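Putative thioesterase II (Thermobifida fusca, PDB 3BBJ) probably hydrolyses acyl-CoA thioesters with a pair of hotdog-fold domains in one chain. Local coordinates at residues 124-129 / 173-178; 132-137 / 152-157. One frame throughout, in Å; residues are numbered along the deposited sequence.

Following the chain from the N terminus, after strand 119-120 the chain enters a proline-rich loop whose residues 124-129 pack on strand 173-180 (contact 1). A few residues on, 132-137 contributes the short strand 133-134, which pairs with strand 151-155 in contact 2. That pairing closes a small loop of 14 residues, nested inside the 43-residue loop closed by contact 1. The two meet because strands 151-155 and 173-180 are neighbours, linked by probable backbone hydrogen bonds, Tyr177 O to Asp154 N and, just past the end of strand 151-155, Cys175 O to Ser156 N. Together they tie the loop after strand 119-120 and the short strand 133-134 to these neighbouring strands.

Contact 1. Residues 124-129 / 173-178; sequences PAIPPQ and ELCGYV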
ATOM      1  N   PRO A 124      -4.318   3.905  19.516  1.00 65.04           N
ATOM      2  CA  PRO A 124      -4.066   5.238  20.066  1.00 65.42           C
ATOM      3  C   PRO A 124      -5.301   5.774  20.818  1.00 63.73           C
ATOM      4  O   PRO A 124      -6.429   5.378  20.526  1.00 61.49           O
ATOM      5  CB  PRO A 124      -3.744   6.082  18.823  1.00 65.98           C
ATOM      6  CG  PRO A 124      -4.380   5.351  17.684  1.00 66.85           C
ATOM      7  CD  PRO A 124      -4.291   3.898  18.041  1.00 65.93           C
ATOM      8  N   ALA A 125      -5.077   6.636  21.800  1.00 64.23           N
ATOM      9  CA  ALA A 125      -6.181   7.181  22.590  1.00 65.85           C
ATOM     10  C   ALA A 125      -7.125   8.011  21.724  1.00 65.90           C
ATOM     11  O   ALA A 125      -6.719   9.018  21.138  1.00 65.91           O
ATOM     12  CB  ALA A 125      -5.651   8.029  23.738  1.00 66.55           C
ATOM     13  N   ILE A 126      -8.371   7.549  21.629  1.00 65.90           N
ATOM     14  CA  ILE A 126      -9.440   8.272  20.940  1.00 63.97           C
ATOM     15  C   ILE A 126     -10.589   8.440  21.933  1.00 65.02           C
ATOM     16  O   ILE A 126     -10.963   7.476  22.599  1.00 64.31           O
ATOM     17  CB  ILE A 126      -9.966   7.530  19.694  1.00 63.74           C
ATOM     18  CG1 ILE A 126      -8.817   7.227  18.719  1.00 64.29           C
ATOM     19  CG2 ILE A 126     -11.039   8.361  19.014  1.00 57.99           C
ATOM     20  CD1 ILE A 126      -9.269   6.717  17.363  1.00 61.39           C
ATOM     21  N   PRO A 127     -11.135   9.668  22.057  1.00 65.50           N
ATOM     22  CA  PRO A 127     -12.248   9.900  22.963  1.00 65.16           C
ATOM     23  C   PRO A 127     -13.437   9.012  22.634  1.00 65.81           C
ATOM     24  O   PRO A 127     -13.615   8.648  21.476  1.00 66.22           O
ATOM     25  CB  PRO A 127     -12.623  11.352  22.695  1.00 65.01           C
ATOM     26  CG  PRO A 127     -11.428  11.970  22.102  1.00 65.56           C
ATOM     27  CD  PRO A 127     -10.722  10.903  21.365  1.00 65.69           C
ATOM     28  N   PRO A 128     -14.249   8.655  23.642  1.00 66.33           N
ATOM     29  CA  PRO A 128     -15.460   7.872  23.357  1.00 66.11           C
ATOM     30  C   PRO A 128     -16.360   8.536  22.321  1.00 65.74           C
ATOM     31  O   PRO A 128     -16.357   9.762  22.184  1.00 63.76           O
ATOM     32  CB  PRO A 128     -16.168   7.810  24.712  1.00 65.99           C
ATOM     33  CG  PRO A 128     -15.090   8.013  25.721  1.00 66.22           C
ATOM     34  CD  PRO A 128     -14.083   8.923  25.083  1.00 65.76           C
ATOM     35  N   GLN A 129     -17.116   7.717  21.596  1.00 66.21           N
ATOM     36  CA  GLN A 129     -18.007   8.203  20.554  1.00 67.08           C
ATOM     37  C   GLN A 129     -18.977   9.285  21.068  1.00 70.04           C
ATOM     38  O   GLN A 129     -19.299  10.227  20.338  1.00 69.40           O
ATOM     39  CB  GLN A 129     -18.793   7.037  19.951  1.00 66.07           C
ATOM     40  CG  GLN A 129     -19.511   7.373  18.650  1.00 65.19           C
ATOM     41  CD  GLN A 129     -20.180   6.172  18.031  1.00 64.41           C
ATOM     42  OE1 GLN A 129     -20.403   5.175  18.700  1.00 63.32           O
ATOM     43  NE2 GLN A 129     -20.505   6.261  16.747  1.00 58.07           N
ATOM     44  N   GLU A 173      -3.861  15.240  11.554  1.00 63.04           N
ATOM     45  CA  GLU A 173      -4.378  14.034  12.161  1.00 61.50           C
ATOM     46  C   GLU A 173      -5.886  14.138  12.398  1.00 57.69           C
ATOM     47  O   GLU A 173      -6.368  15.119  12.954  1.00 57.52           O
ATOM     48  CB  GLU A 173      -3.648  13.785  13.482  1.00 62.35           C
ATOM     49  CG  GLU A 173      -4.142  12.552  14.266  1.00 72.08           C
ATOM     50  CD  GLU A 173      -3.271  12.204  15.482  1.00 72.22           C
ATOM     51  OE1 GLU A 173      -2.030  12.081  15.313  1.00 82.01           O
ATOM     52  OE2 GLU A 173      -3.841  12.022  16.592  1.00 82.41           O
ATOM     53  N   LEU A 174      -6.639  13.138  11.964  1.00 53.87           N
ATOM     54  CA  LEU A 174      -8.063  13.098  12.268  1.00 52.95           C
ATOM     55  C   LEU A 174      -8.361  11.781  12.944  1.00 52.12           C
ATOM     56  O   LEU A 174      -7.715  10.782  12.667  1.00 52.58           O
ATOM     57  CB  LEU A 174      -8.929  13.259  11.009  1.00 51.11           C
ATOM     58  CG  LEU A 174      -8.818  14.599  10.279  1.00 49.57           C
ATOM     59  CD1 LEU A 174      -9.357  14.504   8.849  1.00 48.55           C
ATOM     60  CD2 LEU A 174      -9.533  15.692  11.058  1.00 47.96           C
ATOM     61  N   CYS A 175      -9.314  11.791  13.862  1.00 52.05           N
ATOM     62  CA  CYS A 175      -9.773  10.554  14.468  1.00 52.89           C
ATOM     63  C   CYS A 175     -11.200  10.668  14.971  1.00 51.63           C
ATOM     64  O   CYS A 175     -11.792  11.754  15.061  1.00 50.92           O
ATOM     65  CB  CYS A 175      -8.844  10.103  15.588  1.00 54.77           C
ATOM     66  SG  CYS A 175      -8.813  11.207  16.972  1.00 61.01           S
ATOM     67  N   GLY A 176     -11.768   9.523  15.285  1.00 50.01           N
ATOM     68  CA  GLY A 176     -13.140   9.477  15.686  1.00 48.25           C
ATOM     69  C   GLY A 176     -13.724   8.145  15.295  1.00 47.52           C
ATOM     70  O   GLY A 176     -13.028   7.137  15.292  1.00 47.87           O
ATOM     71  N   TYR A 177     -15.015   8.156  14.978  1.00 47.04           N
ATOM     72  CA  TYR A 177     -15.753   6.953  14.639  1.00 46.49           C
ATOM     73  C   TYR A 177     -16.471   7.121  13.305  1.00 45.31           C
ATOM     74  O   TYR A 177     -16.915   8.216  12.960  1.00 45.50           O
ATOM     75  CB  TYR A 177     -16.736   6.628  15.774  1.00 47.92           C
ATOM     76  CG  TYR A 177     -16.025   6.475  17.096  1.00 46.24           C
ATOM     77  CD1 TYR A 177     -15.610   7.598  17.805  1.00 48.29           C
ATOM     78  CD2 TYR A 177     -15.721   5.216  17.612  1.00 46.60           C
ATOM     79  CE1 TYR A 177     -14.928   7.490  18.991  1.00 48.00           C
ATOM     80  CE2 TYR A 177     -15.029   5.085  18.813  1.00 48.29           C
ATOM     81  CZ  TYR A 177     -14.640   6.230  19.501  1.00 54.76           C
ATOM     82  OH  TYR A 177     -13.961   6.131  20.690  1.00 51.56           O
ATOM     83  N   VAL A 178     -16.565   6.028  12.561  1.00 44.35           N
ATOM     84  CA  VAL A 178     -17.241   6.022  11.273  1.00 44.05           C
ATOM     85  C   VAL A 178     -18.072   4.773  11.109  1.00 44.75           C
ATOM     86  O   VAL A 178     -17.712   3.700  11.616  1.00 44.76           O
ATOM     87  CB  VAL A 178     -16.246   6.080  10.112  1.00 46.14           C
ATOM     88  CG1 VAL A 178     -15.219   4.863  10.151  1.00 42.02           C
ATOM     89  CG2 VAL A 178     -16.993   6.165   8.795  1.00 44.79           C
TER
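In the C-terminal half of this double-hotdog protein, the irregular, proline-rich loop 124-129 runs over strand 173-180, on the side to which Cys175 and Tyr177 point, and Tyr177 carries most of the contact. With CG anti to its carbonyl carbon (chi1 -57°), the tyrosine ring rises from the strand to the loop backbone. Tyr177 OH donates to Pro127 O at 2.7 Å; the carbonyl oxygen lies at the ring edge, and the donor stands above the carbonyl plane rather than on a lone pair. Gln129 lies over one face of the same ring. Gln129 CB sits over the centre of the Tyr177 ring, 3.9 Å from its centroid, in a CH-pi contact; with CG anti to the backbone N (chi1 -167°) the extended chain then crosses the ring obliquely. The Gln129 amide plane is turned 26° from the ring, and NE2 passes beyond it to hydrogen-bond with OD2 of Asp154 on the adjoining strand. The ring is thus held at its tip by a hydrogen bond and over one face by an aliphatic chain. Earlier in the loop, the two branches of Ile126 diverge. Ile126 CG2, anti to the backbone N, reaches Tyr177 CE1 at 4.0 Å and also approaches the backbone of Gly176. The other branch points back along the strand toward Cys175, whose SG occupies the crowded position between backbone N and carbonyl carbon; the apolar contact there is Ile126 CD1 against Cys175 CB at 3.8 Å.

Contact 2. Residues 132-137 / 152-157; sequences CRRVDP and DVDFSP
Arg134 is held between two aspartates that engage its guanidinium in quite different ways, Asp154 at the edge and Asp152 over a face. Its chain leaves the backbone with CG anti to N (chi1 -176°) and bends only at chi3 (-56°), so that it runs alongside Asp154 and points the same way. The grip on Asp154 is side-on: Arg134 NE donates to OD1 of Asp154 at 3.0 Å, while Arg134 NH2 reaches OD2 of the same carboxylate at 3.3 Å and also bonds to OD1. OD1 therefore accepts from two nitrogens, with NE approaching from above the carboxylate plane and NH2 along a syn lone pair. Asp152 instead stacks on the guanidinium, the two planes 22° apart. Asp152 OD2 lies 3.3 Å from Arg134 NH1, well out of the guanidinium plane, so this salt bridge rests on charge alone; the oxygen accepts a hydrogen bond from Ala182 N.

Alongside this network, the short, weakly bonded strand 133-134 adds to the outer side of strand 151-155 through an antiparallel hydrogen-bonded pair. Arg133 N donates to Phe155 O at 2.8 Å, almost straight and in the carbonyl plane, and Phe155 N returns a bond to Arg133 O. Phe155 turns its ring edge to that same oxygen. Beyond the pair, a water bridges Val135 N and Val153 O, joining the backbones where the short strand ends. One arginine facing two carboxylates would leave the cluster with a net negative charge if both are ionised, and the guanidinium probably helps to keep both aspartates deprotonated.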
ATOM      1  N   CYS A 132     -17.575  12.697  21.043  1.00 73.34           N
ATOM      2  CA  CYS A 132     -17.241  13.145  19.690  1.00 71.67           C
ATOM      3  C   CYS A 132     -18.374  13.960  19.085  1.00 71.71           C
ATOM      4  O   CYS A 132     -19.518  13.901  19.543  1.00 71.48           O
ATOM      5  CB  CYS A 132     -16.916  11.955  18.775  1.00 71.29           C
ATOM      6  SG  CYS A 132     -15.398  11.097  19.203  1.00 64.11           S
ATOM      7  N   ARG A 133     -18.035  14.679  18.020  1.00 71.14           N
ATOM      8  CA  ARG A 133     -18.928  15.630  17.396  1.00 71.45           C
ATOM      9  C   ARG A 133     -19.170  15.333  15.916  1.00 69.84           C
ATOM     10  O   ARG A 133     -18.240  15.132  15.144  1.00 67.72           O
ATOM     11  CB  ARG A 133     -18.330  17.022  17.575  1.00 72.78           C
ATOM     12  CG  ARG A 133     -19.266  18.158  17.233  1.00 79.96           C
ATOM     13  CD  ARG A 133     -18.748  19.460  17.819  1.00 88.02           C
ATOM     14  NE  ARG A 133     -19.373  20.631  17.213  1.00 90.30           N
ATOM     15  CZ  ARG A 133     -19.091  21.888  17.549  1.00 95.10           C
ATOM     16  NH1 ARG A 133     -18.195  22.150  18.500  1.00 95.81           N
ATOM     17  NH2 ARG A 133     -19.709  22.889  16.928  1.00 96.74           N
ATOM     18  N   ARG A 134     -20.443  15.332  15.539  1.00 70.07           N
ATOM     19  CA  ARG A 134     -20.873  15.064  14.175  1.00 70.35           C
ATOM     20  C   ARG A 134     -21.409  16.350  13.543  1.00 71.07           C
ATOM     21  O   ARG A 134     -21.955  17.213  14.231  1.00 70.09           O
ATOM     22  CB  ARG A 134     -21.959  13.989  14.201  1.00 69.77           C
ATOM     23  CG  ARG A 134     -22.440  13.520  12.845  1.00 70.05           C
ATOM     24  CD  ARG A 134     -23.535  12.475  12.987  1.00 69.22           C
ATOM     25  NE  ARG A 134     -23.098  11.346  13.806  1.00 68.72           N
ATOM     26  CZ  ARG A 134     -23.873  10.320  14.157  1.00 68.62           C
ATOM     27  NH1 ARG A 134     -25.139  10.244  13.753  1.00 63.61           N
ATOM     28  NH2 ARG A 134     -23.374   9.350  14.916  1.00 69.70           N
ATOM     29  N   VAL A 135     -21.225  16.474  12.232  1.00 69.95           N
ATOM     30  CA  VAL A 135     -21.735  17.611  11.467  1.00 69.26           C
ATOM     31  C   VAL A 135     -22.950  17.125  10.669  1.00 70.29           C
ATOM     32  O   VAL A 135     -22.820  16.279   9.784  1.00 69.57           O
ATOM     33  CB  VAL A 135     -20.670  18.174  10.511  1.00 67.87           C
ATOM     34  CG1 VAL A 135     -21.199  19.389   9.792  1.00 65.89           C
ATOM     35  CG2 VAL A 135     -19.429  18.535  11.261  1.00 60.24           C
ATOM     36  N   ASP A 136     -24.133  17.638  11.008  1.00 72.02           N
ATOM     37  CA  ASP A 136     -25.373  17.226  10.335  1.00 72.82           C
ATOM     38  C   ASP A 136     -25.284  17.628   8.864  1.00 72.52           C
ATOM     39  O   ASP A 136     -25.115  18.811   8.566  1.00 73.02           O
ATOM     40  CB  ASP A 136     -26.607  17.850  10.999  1.00 72.56           C
ATOM     41  N   PRO A 137     -25.347  16.636   7.943  1.00 73.11           N
ATOM     42  CA  PRO A 137     -25.232  17.005   6.538  1.00 71.79           C
ATOM     43  C   PRO A 137     -26.404  17.874   6.137  1.00 70.70           C
ATOM     44  O   PRO A 137     -27.567  17.561   6.459  1.00 69.07           O
ATOM     45  CB  PRO A 137     -25.263  15.655   5.786  1.00 71.94           C
ATOM     46  CG  PRO A 137     -24.984  14.616   6.810  1.00 72.66           C
ATOM     47  CD  PRO A 137     -25.503  15.174   8.111  1.00 73.71           C
ATOM     48  N   ASP A 152     -22.093   8.182   8.676  1.00 47.92           N
ATOM     49  CA  ASP A 152     -22.099   9.040   9.856  1.00 48.72           C
ATOM     50  C   ASP A 152     -20.651   9.027  10.303  1.00 48.79           C
ATOM     51  O   ASP A 152     -20.063   7.963  10.429  1.00 47.94           O
ATOM     52  CB  ASP A 152     -22.995   8.500  10.976  1.00 48.79           C
ATOM     53  CG  ASP A 152     -24.481   8.647  10.683  1.00 54.19           C
ATOM     54  OD1 ASP A 152     -24.854   9.422   9.773  1.00 53.33           O
ATOM     55  OD2 ASP A 152     -25.281   7.975  11.380  1.00 56.04           O
ATOM     56  N   VAL A 153     -20.072  10.211  10.483  1.00 49.86           N
ATOM     57  CA  VAL A 153     -18.685  10.355  10.875  1.00 49.48           C
ATOM     58  C   VAL A 153     -18.617  11.266  12.092  1.00 50.61           C
ATOM     59  O   VAL A 153     -18.979  12.429  12.018  1.00 50.85           O
ATOM     60  CB  VAL A 153     -17.878  10.966   9.733  1.00 51.03           C
ATOM     61  CG1 VAL A 153     -16.418  11.101  10.119  1.00 47.10           C
ATOM     62  CG2 VAL A 153     -18.042  10.120   8.468  1.00 51.57           C
ATOM     63  N   ASP A 154     -18.170  10.716  13.210  1.00 52.10           N
ATOM     64  CA  ASP A 154     -18.033  11.451  14.456  1.00 52.99           C
ATOM     65  C   ASP A 154     -16.574  11.760  14.616  1.00 54.27           C
ATOM     66  O   ASP A 154     -15.746  10.852  14.526  1.00 55.72           O
ATOM     67  CB  ASP A 154     -18.458  10.568  15.623  1.00 54.09           C
ATOM     68  CG  ASP A 154     -19.913  10.139  15.533  1.00 56.48           C
ATOM     69  OD1 ASP A 154     -20.798  11.013  15.689  1.00 59.61           O
ATOM     70  OD2 ASP A 154     -20.159   8.929  15.324  1.00 60.54           O
ATOM     71  N   PHE A 155     -16.254  13.023  14.855  1.00 53.58           N
ATOM     72  CA  PHE A 155     -14.874  13.458  15.011  1.00 55.17           C
ATOM     73  C   PHE A 155     -14.562  13.757  16.469  1.00 55.37           C
ATOM     74  O   PHE A 155     -15.413  14.256  17.189  1.00 54.75           O
ATOM     75  CB  PHE A 155     -14.651  14.738  14.214  1.00 54.51           C
ATOM     76  CG  PHE A 155     -14.998  14.624  12.763  1.00 54.99           C
ATOM     77  CD1 PHE A 155     -14.093  14.077  11.862  1.00 58.67           C
ATOM     78  CD2 PHE A 155     -16.212  15.095  12.284  1.00 54.73           C
ATOM     79  CE1 PHE A 155     -14.393  13.989  10.507  1.00 56.58           C
ATOM     80  CE2 PHE A 155     -16.525  15.009  10.934  1.00 56.33           C
ATOM     81  CZ  PHE A 155     -15.611  14.459  10.041  1.00 55.92           C
ATOM     82  N   SER A 156     -13.339  13.470  16.903  1.00 55.08           N
ATOM     83  CA  SER A 156     -12.907  13.922  18.208  1.00 55.54           C
ATOM     84  C   SER A 156     -13.030  15.454  18.201  1.00 56.53           C
ATOM     85  O   SER A 156     -13.060  16.059  17.129  1.00 56.36           O
ATOM     86  CB  SER A 156     -11.459  13.533  18.473  1.00 54.21           C
ATOM     87  OG  SER A 156     -10.605  14.116  17.505  1.00 54.54           O
ATOM     88  N   PRO A 157     -13.121  16.084  19.388  1.00 57.50           N
ATOM     89  CA  PRO A 157     -13.136  17.545  19.453  1.00 57.88           C
ATOM     90  C   PRO A 157     -11.962  18.218  18.730  1.00 57.48           C
ATOM     91  O   PRO A 157     -12.147  19.199  18.010  1.00 56.20           O
ATOM     92  CB  PRO A 157     -13.073  17.820  20.963  1.00 57.66           C
ATOM     93  CG  PRO A 157     -13.702  16.650  21.575  1.00 57.45           C
ATOM     94  CD  PRO A 157     -13.263  15.487  20.733  1.00 57.45           C
TER
HETATM   95  O   HOH W   1     -19.940  14.323  10.633  1.00 43.60           O